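Local coordinates for putative extracellular solute-binding protein (Bordetella bronchiseptica, PDB 4P56) that binds mandelate and probably delivers it, or related small acids, to a TRAP-type membrane transporter as its periplasmic solute-binding component, at residues A[121-124]-A[125-128]; A[211-214]-A[215-219]; A[312-315]-A[316-320]. All coordinates share one frame; numbering follows the deposited sequence.

Contact 1 of 3, residues A[121-124]-A[125-128]; sequences AWDT and YEKY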
loop_
_atom_site.group_PDB
_atom_site.type_symbol
_atom_site.label_atom_id
_atom_site.label_comp_id
_atom_site.label_asym_id
_atom_site.label_seq_id
_atom_site.Cartn_x
_atom_site.Cartn_y
_atom_site.Cartn_z
ATOM N N ALA A 121 0.911 -11.268 -1.225
ATOM C CA ALA A 121 0.037 -10.565 -2.172
ATOM C C ALA A 121 0.512 -10.745 -3.604
ATOM O O ALA A 121 -0.279 -11.059 -4.488
ATOM C CB ALA A 121 -0.057 -9.091 -1.845
ATOM N N TRP A 122 1.794 -10.507 -3.850
ATOM C CA TRP A 122 2.332 -10.695 -5.193
ATOM C C TRP A 122 2.209 -12.141 -5.654
ATOM O O TRP A 122 1.814 -12.399 -6.783
ATOM C CB TRP A 122 3.796 -10.246 -5.313
ATOM C CG TRP A 122 4.345 -10.733 -6.614
ATOM C CD1 TRP A 122 5.233 -11.739 -6.808
ATOM C CD2 TRP A 122 3.958 -10.272 -7.919
ATOM N NE1 TRP A 122 5.434 -11.930 -8.160
ATOM C CE2 TRP A 122 4.659 -11.040 -8.859
ATOM C CE3 TRP A 122 3.073 -9.274 -8.372
ATOM C CZ2 TRP A 122 4.518 -10.847 -10.238
ATOM C CZ3 TRP A 122 2.913 -9.087 -9.727
ATOM C CH2 TRP A 122 3.640 -9.861 -10.658
ATOM N N ASP A 123 2.591 -13.086 -4.816
ATOM C CA ASP A 123 2.593 -14.478 -5.245
ATOM C C ASP A 123 1.164 -14.854 -5.650
ATOM O O ASP A 123 0.948 -15.555 -6.641
ATOM C CB ASP A 123 3.115 -15.411 -4.144
ATOM C CG ASP A 123 4.651 -15.402 -4.018
ATOM O OD1 ASP A 123 5.335 -14.885 -4.920
ATOM O OD2 ASP A 123 5.190 -15.934 -3.012
ATOM N N THR A 124 0.184 -14.357 -4.908
ATOM C CA THR A 124 -1.219 -14.723 -5.167
ATOM C C THR A 124 -1.669 -14.058 -6.478
ATOM O O THR A 124 -2.292 -14.708 -7.335
ATOM C CB THR A 124 -2.106 -14.274 -4.003
ATOM O OG1 THR A 124 -1.710 -14.966 -2.791
ATOM C CG2 THR A 124 -3.569 -14.549 -4.288
ATOM N N TYR A 125 -1.357 -12.765 -6.610
ATOM C CA TYR A 125 -1.741 -11.969 -7.785
ATOM C C TYR A 125 -1.132 -12.562 -9.059
ATOM O O TYR A 125 -1.807 -12.746 -10.059
ATOM C CB TYR A 125 -1.318 -10.481 -7.624
ATOM C CG TYR A 125 -2.188 -9.531 -8.454
ATOM C CD1 TYR A 125 -1.889 -9.261 -9.766
ATOM C CD2 TYR A 125 -3.352 -8.985 -7.928
ATOM C CE1 TYR A 125 -2.702 -8.422 -10.543
ATOM C CE2 TYR A 125 -4.173 -8.163 -8.693
ATOM C CZ TYR A 125 -3.837 -7.882 -10.001
ATOM O OH TYR A 125 -4.664 -7.066 -10.770
ATOM N N GLU A 126 0.153 -12.866 -8.997
ATOM C CA GLU A 126 0.847 -13.472 -10.119
ATOM C C GLU A 126 0.229 -14.826 -10.510
ATOM O O GLU A 126 0.007 -15.090 -11.678
ATOM C CB GLU A 126 2.307 -13.669 -9.724
ATOM C CG GLU A 126 3.065 -14.522 -10.702
ATOM C CD GLU A 126 4.501 -14.700 -10.301
ATOM O OE1 GLU A 126 4.768 -15.360 -9.261
ATOM O OE2 GLU A 126 5.345 -14.157 -11.035
ATOM N N LYS A 127 -0.023 -15.686 -9.529
ATOM C CA LYS A 127 -0.530 -17.031 -9.835
ATOM C C LYS A 127 -1.982 -17.043 -10.322
ATOM O O LYS A 127 -2.332 -17.831 -11.179
ATOM C CB LYS A 127 -0.400 -17.935 -8.596
ATOM C CG LYS A 127 -0.998 -19.348 -8.802
ATOM C CD LYS A 127 -0.497 -20.251 -7.715
ATOM C CE LYS A 127 -0.818 -21.716 -7.948
ATOM N NZ LYS A 127 -0.308 -22.492 -6.782
ATOM N N TYR A 128 -2.835 -16.187 -9.776
ATOM C CA TYR A 128 -4.278 -16.344 -10.005
ATOM C C TYR A 128 -4.956 -15.171 -10.720
ATOM O O TYR A 128 -6.032 -15.337 -11.290
ATOM C CB TYR A 128 -5.024 -16.571 -8.675
ATOM C CG TYR A 128 -4.664 -17.840 -7.936
ATOM C CD1 TYR A 128 -5.262 -19.048 -8.262
ATOM C CD2 TYR A 128 -3.746 -17.828 -6.899
ATOM C CE1 TYR A 128 -4.941 -20.195 -7.596
ATOM C CE2 TYR A 128 -3.414 -18.989 -6.224
ATOM C CZ TYR A 128 -4.011 -20.166 -6.582
ATOM O OH TYR A 128 -3.687 -21.314 -5.895
HETATM O O HOH W 1 2.939 -16.960 -7.915
#

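Contact 2 of 3, residues A[211-214]-A[215-219]; sequences AESL and VSFKL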
loop_
_atom_site.group_PDB
_atom_site.type_symbol
_atom_site.label_atom_id
_atom_site.label_comp_id
_atom_site.label_asym_id
_atom_site.label_seq_id
_atom_site.Cartn_x
_atom_site.Cartn_y
_atom_site.Cartn_z
ATOM N N ALA A 211 2.372 2.788 10.636
ATOM C CA ALA A 211 3.143 3.508 11.633
ATOM C C ALA A 211 4.125 4.534 11.047
ATOM O O ALA A 211 4.241 5.624 11.551
ATOM C CB ALA A 211 3.877 2.536 12.490
ATOM N N GLU A 212 4.857 4.159 10.002
ATOM C CA GLU A 212 5.954 4.988 9.505
ATOM C C GLU A 212 5.468 6.367 9.060
ATOM O O GLU A 212 6.182 7.367 9.178
ATOM C CB GLU A 212 6.702 4.282 8.351
ATOM C CG GLU A 212 5.946 4.207 7.004
ATOM C CD GLU A 212 6.017 5.541 6.213
ATOM O OE1 GLU A 212 5.075 5.829 5.451
ATOM O OE2 GLU A 212 6.983 6.296 6.404
ATOM N N SER A 213 4.232 6.398 8.581
ATOM C CA SER A 213 3.659 7.567 7.970
ATOM C C SER A 213 3.428 8.670 8.992
ATOM O O SER A 213 3.531 9.839 8.650
ATOM C CB SER A 213 2.333 7.191 7.304
ATOM O OG SER A 213 2.524 6.118 6.384
ATOM N N LEU A 214 3.157 8.293 10.238
ATOM C CA LEU A 214 3.067 9.270 11.321
ATOM C C LEU A 214 4.282 10.193 11.299
ATOM O O LEU A 214 4.185 11.401 11.551
ATOM C CB LEU A 214 2.988 8.538 12.670
ATOM C CG LEU A 214 2.996 9.408 13.920
ATOM C CD1 LEU A 214 1.646 10.068 14.093
ATOM C CD2 LEU A 214 3.355 8.585 15.163
ATOM N N VAL A 215 5.444 9.609 11.022
ATOM C CA VAL A 215 6.688 10.352 11.108
ATOM C C VAL A 215 7.060 10.944 9.755
ATOM O O VAL A 215 7.464 12.113 9.678
ATOM C CB VAL A 215 7.834 9.466 11.635
ATOM C CG1 VAL A 215 9.140 10.229 11.685
ATOM C CG2 VAL A 215 7.494 8.959 12.993
ATOM N N SER A 216 6.927 10.165 8.681
ATOM C CA SER A 216 7.449 10.645 7.398
ATOM C C SER A 216 6.587 11.784 6.862
ATOM O O SER A 216 7.076 12.647 6.168
ATOM C CB SER A 216 7.588 9.502 6.379
ATOM O OG SER A 216 6.347 8.888 6.152
ATOM N N PHE A 217 5.306 11.798 7.212
ATOM C CA PHE A 217 4.417 12.878 6.795
ATOM C C PHE A 217 4.340 14.012 7.845
ATOM O O PHE A 217 3.562 14.962 7.708
ATOM C CB PHE A 217 3.050 12.304 6.445
ATOM C CG PHE A 217 3.043 11.532 5.146
ATOM C CD1 PHE A 217 2.832 12.182 3.936
ATOM C CD2 PHE A 217 3.274 10.177 5.131
ATOM C CE1 PHE A 217 2.826 11.472 2.738
ATOM C CE2 PHE A 217 3.287 9.459 3.928
ATOM C CZ PHE A 217 3.061 10.111 2.740
ATOM N N LYS A 218 5.174 13.899 8.875
ATOM C CA LYS A 218 5.355 14.939 9.883
ATOM C C LYS A 218 4.080 15.225 10.644
ATOM O O LYS A 218 3.737 16.386 10.898
ATOM C CB LYS A 218 5.881 16.233 9.246
ATOM C CG LYS A 218 7.251 16.088 8.598
ATOM C CD LYS A 218 7.584 17.321 7.768
ATOM C CE LYS A 218 8.371 16.977 6.505
ATOM N NZ LYS A 218 9.832 16.786 6.756
ATOM N N LEU A 219 3.377 14.168 11.027
ATOM C CA LEU A 219 2.102 14.304 11.716
ATOM C C LEU A 219 2.212 14.166 13.233
ATOM O O LEU A 219 1.216 14.305 13.938
ATOM C CB LEU A 219 1.136 13.231 11.211
ATOM C CG LEU A 219 0.934 13.152 9.697
ATOM C CD1 LEU A 219 -0.045 12.049 9.333
ATOM C CD2 LEU A 219 0.440 14.463 9.172
#

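Contact 3 of 3, residues A[312-315]-A[316-320]; sequences QAWL and DAAKA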
loop_
_atom_site.group_PDB
_atom_site.type_symbol
_atom_site.label_atom_id
_atom_site.label_comp_id
_atom_site.label_asym_id
_atom_site.label_seq_id
_atom_site.Cartn_x
_atom_site.Cartn_y
_atom_site.Cartn_z
ATOM N N GLN A 312 -16.905 -11.683 0.967
ATOM C CA GLN A 312 -17.866 -12.102 -0.057
ATOM C C GLN A 312 -17.932 -11.086 -1.207
ATOM O O GLN A 312 -18.023 -11.479 -2.370
ATOM C CB GLN A 312 -19.265 -12.383 0.545
ATOM C CG GLN A 312 -20.293 -12.936 -0.456
ATOM C CD GLN A 312 -19.861 -14.274 -1.008
ATOM O OE1 GLN A 312 -19.511 -15.173 -0.251
ATOM N NE2 GLN A 312 -19.842 -14.403 -2.324
ATOM N N ALA A 313 -17.860 -9.793 -0.895
ATOM C CA ALA A 313 -17.748 -8.785 -1.929
ATOM C C ALA A 313 -16.572 -9.102 -2.848
ATOM O O ALA A 313 -16.688 -9.017 -4.065
ATOM C CB ALA A 313 -17.572 -7.380 -1.321
ATOM N N TRP A 314 -15.421 -9.442 -2.271
ATOM C CA TRP A 314 -14.267 -9.754 -3.082
ATOM C C TRP A 314 -14.480 -11.055 -3.877
ATOM O O TRP A 314 -14.177 -11.116 -5.065
ATOM C CB TRP A 314 -12.993 -9.849 -2.222
ATOM C CG TRP A 314 -11.844 -10.136 -3.035
ATOM C CD1 TRP A 314 -11.054 -9.221 -3.709
ATOM C CD2 TRP A 314 -11.304 -11.428 -3.337
ATOM N NE1 TRP A 314 -10.109 -9.889 -4.425
ATOM C CE2 TRP A 314 -10.227 -11.236 -4.204
ATOM C CE3 TRP A 314 -11.627 -12.729 -2.950
ATOM C CZ2 TRP A 314 -9.466 -12.293 -4.696
ATOM C CZ3 TRP A 314 -10.880 -13.771 -3.436
ATOM C CH2 TRP A 314 -9.809 -13.548 -4.303
ATOM N N LEU A 315 -14.991 -12.095 -3.226
ATOM C CA LEU A 315 -15.325 -13.316 -3.958
ATOM C C LEU A 315 -16.225 -13.019 -5.161
ATOM O O LEU A 315 -16.011 -13.546 -6.268
ATOM C CB LEU A 315 -15.979 -14.330 -3.014
ATOM C CG LEU A 315 -14.983 -14.945 -2.025
ATOM C CD1 LEU A 315 -15.748 -15.725 -0.946
ATOM C CD2 LEU A 315 -13.972 -15.878 -2.706
ATOM N N ASP A 316 -17.226 -12.165 -4.966
ATOM C CA ASP A 316 -18.167 -11.883 -6.064
ATOM C C ASP A 316 -17.445 -11.205 -7.232
ATOM O O ASP A 316 -17.747 -11.480 -8.398
ATOM C CB ASP A 316 -19.311 -10.976 -5.606
ATOM C CG ASP A 316 -20.294 -11.673 -4.662
ATOM O OD1 ASP A 316 -20.330 -12.927 -4.582
ATOM O OD2 ASP A 316 -21.045 -10.928 -3.987
ATOM N N ALA A 317 -16.497 -10.324 -6.914
ATOM C CA ALA A 317 -15.702 -9.600 -7.929
ATOM C C ALA A 317 -14.758 -10.564 -8.631
ATOM O O ALA A 317 -14.547 -10.481 -9.855
ATOM C CB ALA A 317 -14.916 -8.431 -7.279
ATOM N N ALA A 318 -14.208 -11.499 -7.867
ATOM C CA ALA A 318 -13.295 -12.508 -8.431
ATOM C C ALA A 318 -14.042 -13.361 -9.438
ATOM O O ALA A 318 -13.545 -13.657 -10.549
ATOM C CB ALA A 318 -12.735 -13.411 -7.319
ATOM N N LYS A 319 -15.255 -13.745 -9.071
ATOM C CA LYS A 319 -16.075 -14.569 -9.962
ATOM C C LYS A 319 -16.397 -13.778 -11.221
ATOM O O LYS A 319 -16.345 -14.313 -12.340
ATOM C CB LYS A 319 -17.368 -15.000 -9.262
ATOM C CG LYS A 319 -18.247 -15.887 -10.105
ATOM C CD LYS A 319 -19.570 -16.228 -9.390
ATOM C CE LYS A 319 -20.230 -17.453 -9.995
ATOM N NZ LYS A 319 -21.452 -17.838 -9.231
ATOM N N ALA A 320 -16.737 -12.504 -11.048
ATOM C CA ALA A 320 -17.043 -11.651 -12.211
ATOM C C ALA A 320 -15.826 -11.555 -13.151
ATOM O O ALA A 320 -15.980 -11.508 -14.360
ATOM C CB ALA A 320 -17.478 -10.260 -11.766
#

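Contact 1 of 3, residues A[121-124]-A[125-128]
Asp123 O is gripped twice. It accepts the backbone N-H of Lys127, with Lys127 N at 3.0 Å from Asp123 O, and a hydrogen bond donated by a water. The same water also donates to Glu126 OE1, 2.8 Å away, so it links the carbonyl to the carboxylate. The residues lie in helix 114-129. Its i to i+4 bonds continue here; the shortest runs from Glu126 N to Trp122 O at 2.8 Å and is almost straight (171°).

Side chains meet one turn apart. Glu126 CB sits over one face of the Trp122 indole, offset to its rim, in a CH-pi contact 3.9 Å from the centroid of the six-membered ring. With CG anti to the backbone N (chi1 169°), the Glu126 chain continues across the indole, and its carboxylate ends near NE1 and CZ2. Glu126 OE2 is 3.5 Å from Trp122 CZ2. Carboxylate and indole planes are 58° apart. Near the end of the helix, Thr124 CG2 reaches Tyr128 CD2 at 4.2 Å. Helix 325-340 packs against both of these side chains.

Asp123 OD1 and Glu126 OE1 are 4.4 Å apart and carry like charges. Asp123 also forms a salt bridge through OD2 with Arg264 of helix 263-285. That bridge would be expected to offset part of the negative charge that Asp123 shares with Glu126 and the nearby Glu335, while the water stabilises Glu126 OE1.

Contact 2 of 3, residues A[211-214]-A[215-219]
Glu212 and Ser216 carry the main side-chain hydrogen bond. Ser216 OG donates to Glu212 OE2 at 2.7 Å, on the syn side of the carboxylate and 27° out of its plane. Glu212 bends back to reach it, because chi1 (72°) sets CG between the backbone N and the carbonyl carbon and chi2 turns the chain again. The other oxygen is also held. Ser213 OG donates to Glu212 OE1 at 2.7 Å from above the carboxylate plane, and His39 NE2 is hydrogen-bonded to OE1 as well. These bonds fix the rotation of a buried acid.

Backbone bonds form a second group. Glu212 O takes two donors: Ser216 N lies in the carbonyl plane, while Val215 N at 3.0 Å comes from well above it. Phe217 N donates to Ser213 O. The helix 211-216 then ends in a Schellman motif. Lys218, with positive phi, is its C-prime residue. Leu219 N reaches back to Leu214 O at 2.9 Å, and Lys218 N bonds to Val215 O at 3.0 Å.

Carbon contacts form the third group. Across the Schellman turn, Leu214 CD1 lies 4.3 Å from Leu219 CB. Leu219 also packs on helix 195-200 and strand 206-210, and Leu214 on helix 263-285. One helical turn apart, Ser213 CB approaches Phe217 CD2 at 3.8 Å, and Ser213 CA lies in the ring plane at the edge. The ring of Phe217 meets that of Phe209, with the planes about 25° apart.

Ser213 and Phe217 both touch the bound (R)-mandelic acid. His39 and Phe209 also line this pocket, and His39 connects to Ser213 through Glu212 OE1.

Contact 3 of 3, residues A[312-315]-A[316-320]
Helix 310-320, a surface helix of the solute-binding fold, holds this contact in its last turns. One flank packs against the chain and the other carries polar side chains. Gln312 and Asp316 face each other one turn apart on the polar flank. Gln312 NE2 donates to Asp316 OD1 at 2.7 Å, with an N-H...O angle of 149°. The acceptor lies in the amide plane of Gln312. The donor, in contrast, meets OD1 from above the carboxylate plane, and the two flat groups are turned 51° against each other. The bend at chi2 (62°) of Gln312 swings the amide forward by one turn, to the carboxylate of Asp316.

The same two residues are joined through the backbone. Asp316 N donates to Gln312 O at 2.8 Å, so side chain and main chain bridge the same turn. Further i to i+4 bonds follow, among them Ala317 N to Ala313 O at 3.1 Å and Lys319 N to Leu315 O at 2.9 Å. Ala318 N to Trp314 O, at 2.8 Å, points nearly along the C=O axis. Ala320 N to Asp316 O carries the pattern to the last residue of the helix.

The inner flank is apolar. Trp314 is buried, and its indole packs on Ala328 and Leu329 of helix 325-340. Its NE1 is hydrogen-bonded to Leu101 O, which satisfies NE1 and, with the packing, holds the ring in its orientation. Leu315 rests on Pro326 of the same neighbouring helix, and Ala318 touches Ile323 in the connection to it. Ala318 CB also stands over one face of the indole in a CH-pi contact, 4.2 Å from the centroid of the six-membered ring and almost on the ring normal.

From the N terminus the contacts come in series: 121-124 with 125-128, then 211-214 with 215-219, then 312-315 with 316-320. None closes a long loop, and none nests within or crosses another. Contact 1 lies within helix 114-129; its side chains pack on strand 139-145 and helices 263-285 and 325-340. Contact 2 follows strand 206-210 and ends its helix beside the ligand pocket. Contacts 1 and 2 lie on opposite sides of the chain's centre, their centres 29 Å apart. Both pack on helix 263-285. Contact 3 is near contact 1, with nearest atoms about 6 Å apart, and both lean on helix 325-340.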